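Local structure of phosphoribosylamine--glycine ligase (Thermotoga maritima, 1VKZ) at residues Ile210-Arg215 / Glu296-Leu301. The protein catalyses the ATP-dependent joining of glycine to 5-phosphoribosylamine, giving glycinamide ribonucleotide in the de novo pathway of purine biosynthesis. Sequence-based numbering, arbitrary orientation.
Sequences ILPFVR and EVIVTL
Within the ATP-grasp region of the enzyme, Val-297, Ile-298 and Leu-301 of helix 294-301 pack against the extended loop Leu-211 to Val-214, which links strand 207-210 of one antiparallel sheet to strand 215-219 of another. No hydrogen bond crosses between the two segments; the side chains meet through apolar carbons. At Glu-296 the backbone O is gripped twice from within the helix, by Thr-300 N and by Thr-300 OG1 at 2.7 Å, the hydroxyl lying above the carbonyl plane. One residue on, Val-297 holds CG1 anti to its backbone N (chi1 178°) and brings it to 3.9 Å from Val-214 CG1, the two side chains lying antiparallel, side by side. The side chain of Val-214 is about 5 Å from that of Ser-198, which lies in the predicted ATP-binding region. Val-297 also touches Ala-328 and Asp-330 of strand 327-334, so this side chain meets both the loop and that strand. Ile-298 makes the largest contribution, its two branches dividing the work. CG1, anti to the carbonyl carbon (chi1 -69°), meets Val-214 nearly perpendicularly, 3.7 Å from Val-214 CG1, and makes a van der Waals contact of 3.7 Å with Pro-212 O. CG2, anti to the backbone N, faces Pro-212 CD at 4.0 Å and Leu-211 CB at 4.1 Å, while Met-200 of strand 195-204 touches the same side chain. An alanine here would probably loosen the packing of the loop on the helix, since both branches that meet Leu-211, Pro-212 and Val-214 would be lost. Further along, Leu-301, with CG anti to its carbonyl carbon, extends one methyl to the proline ring, where Leu-301 CD1 rests 4.0 Å from Pro-212 CB.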
loop_
_atom_site.group_PDB
_atom_site.type_symbol
_atom_site.label_atom_id
_atom_site.label_comp_id
_atom_site.label_asym_id
_atom_site.label_seq_id
_atom_site.Cartn_x
_atom_site.Cartn_y
_atom_site.Cartn_z
ATOM N N ILE A 210 -1.180 -4.555 15.136
ATOM C CA ILE A 210 -1.958 -3.757 14.179
ATOM C C ILE A 210 -1.526 -2.304 14.260
ATOM O O ILE A 210 -1.403 -1.753 15.329
ATOM C CB ILE A 210 -3.455 -3.897 14.442
ATOM C CG1 ILE A 210 -3.884 -5.338 14.205
ATOM C CG2 ILE A 210 -4.225 -2.985 13.497
ATOM C CD1 ILE A 210 -5.309 -5.609 14.433
ATOM N N LEU A 211 -1.286 -1.690 13.117
ATOM C CA LEU A 211 -0.890 -0.303 13.071
ATOM C C LEU A 211 -2.099 0.659 13.122
ATOM O O LEU A 211 -3.229 0.258 12.906
ATOM C CB LEU A 211 -0.047 -0.090 11.826
ATOM C CG LEU A 211 1.257 -0.869 11.945
ATOM C CD1 LEU A 211 2.045 -0.891 10.632
ATOM C CD2 LEU A 211 2.085 -0.276 13.063
ATOM N N PRO A 212 -1.862 1.924 13.433
ATOM C CA PRO A 212 -2.908 2.889 13.431
ATOM C C PRO A 212 -3.693 2.852 12.136
ATOM O O PRO A 212 -3.102 2.831 11.057
ATOM C CB PRO A 212 -2.144 4.210 13.518
ATOM C CG PRO A 212 -0.961 3.911 14.206
ATOM C CD PRO A 212 -0.576 2.540 13.803
ATOM N N PHE A 213 -5.005 2.885 12.238
ATOM C CA PHE A 213 -5.878 2.951 11.060
ATOM C C PHE A 213 -5.857 4.357 10.465
ATOM O O PHE A 213 -5.874 5.371 11.198
ATOM C CB PHE A 213 -7.312 2.510 11.414
ATOM C CG PHE A 213 -7.388 1.095 11.878
ATOM C CD1 PHE A 213 -7.074 0.756 13.183
ATOM C CD2 PHE A 213 -7.713 0.078 11.005
ATOM C CE1 PHE A 213 -7.125 -0.579 13.613
ATOM C CE2 PHE A 213 -7.750 -1.267 11.442
ATOM C CZ PHE A 213 -7.448 -1.580 12.728
ATOM N N VAL A 214 -5.788 4.424 9.143
ATOM C CA VAL A 214 -5.676 5.693 8.438
ATOM C C VAL A 214 -6.724 5.706 7.343
ATOM O O VAL A 214 -7.212 4.676 6.953
ATOM C CB VAL A 214 -4.224 5.951 7.915
ATOM C CG1 VAL A 214 -3.239 5.726 9.012
ATOM C CG2 VAL A 214 -3.868 5.076 6.785
ATOM N N ARG A 215 -7.123 6.870 6.880
ATOM C CA ARG A 215 -8.140 6.920 5.855
ATOM C C ARG A 215 -7.446 7.409 4.609
ATOM O O ARG A 215 -6.765 8.405 4.634
ATOM C CB ARG A 215 -9.320 7.823 6.266
ATOM C CG ARG A 215 -10.396 7.890 5.191
ATOM C CD ARG A 215 -11.787 8.273 5.639
ATOM N NE ARG A 215 -12.244 7.669 6.898
ATOM C CZ ARG A 215 -12.392 6.360 7.142
ATOM N NH1 ARG A 215 -12.074 5.434 6.235
ATOM N NH2 ARG A 215 -12.839 5.970 8.335
ATOM N N GLU A 296 3.322 6.838 5.178
ATOM C CA GLU A 296 3.689 8.234 5.513
ATOM C C GLU A 296 2.956 8.658 6.775
ATOM O O GLU A 296 3.550 9.187 7.691
ATOM C CB GLU A 296 3.325 9.188 4.356
ATOM C CG GLU A 296 4.219 9.086 3.129
ATOM C CD GLU A 296 3.847 8.012 2.114
ATOM O OE1 GLU A 296 3.353 6.900 2.454
ATOM O OE2 GLU A 296 4.110 8.273 0.926
ATOM N N VAL A 297 1.658 8.398 6.827
ATOM C CA VAL A 297 0.850 8.835 7.961
ATOM C C VAL A 297 1.166 8.040 9.221
ATOM O O VAL A 297 1.347 8.608 10.280
ATOM C CB VAL A 297 -0.646 8.779 7.629
ATOM C CG1 VAL A 297 -1.474 9.182 8.826
ATOM C CG2 VAL A 297 -0.936 9.737 6.526
ATOM N N ILE A 298 1.187 6.727 9.093
ATOM C CA ILE A 298 1.437 5.822 10.201
ATOM C C ILE A 298 2.772 6.159 10.825
ATOM O O ILE A 298 2.881 6.341 12.014
ATOM C CB ILE A 298 1.405 4.344 9.711
ATOM C CG1 ILE A 298 -0.026 3.935 9.318
ATOM C CG2 ILE A 298 1.938 3.399 10.796
ATOM C CD1 ILE A 298 -0.151 2.643 8.351
ATOM N N VAL A 299 3.796 6.247 10.000
ATOM C CA VAL A 299 5.151 6.591 10.446
ATOM C C VAL A 299 5.211 7.945 11.160
ATOM O O VAL A 299 5.872 8.092 12.179
ATOM C CB VAL A 299 6.113 6.575 9.235
ATOM C CG1 VAL A 299 7.455 7.126 9.579
ATOM C CG2 VAL A 299 6.262 5.137 8.703
ATOM N N THR A 300 4.508 8.935 10.622
ATOM C CA THR A 300 4.529 10.260 11.209
ATOM C C THR A 300 3.798 10.231 12.515
ATOM O O THR A 300 4.036 11.072 13.331
ATOM C CB THR A 300 3.890 11.311 10.285
ATOM O OG1 THR A 300 4.558 11.323 9.034
ATOM C CG2 THR A 300 4.126 12.714 10.807
ATOM N N LEU A 301 2.910 9.258 12.724
ATOM C CA LEU A 301 2.169 9.178 13.994
ATOM C C LEU A 301 2.981 8.628 15.162
ATOM O O LEU A 301 2.654 8.908 16.301
ATOM C CB LEU A 301 0.887 8.357 13.839
ATOM C CG LEU A 301 -0.235 9.039 13.059
ATOM C CD1 LEU A 301 -1.347 8.042 12.750
ATOM C CD2 LEU A 301 -0.784 10.248 13.808
#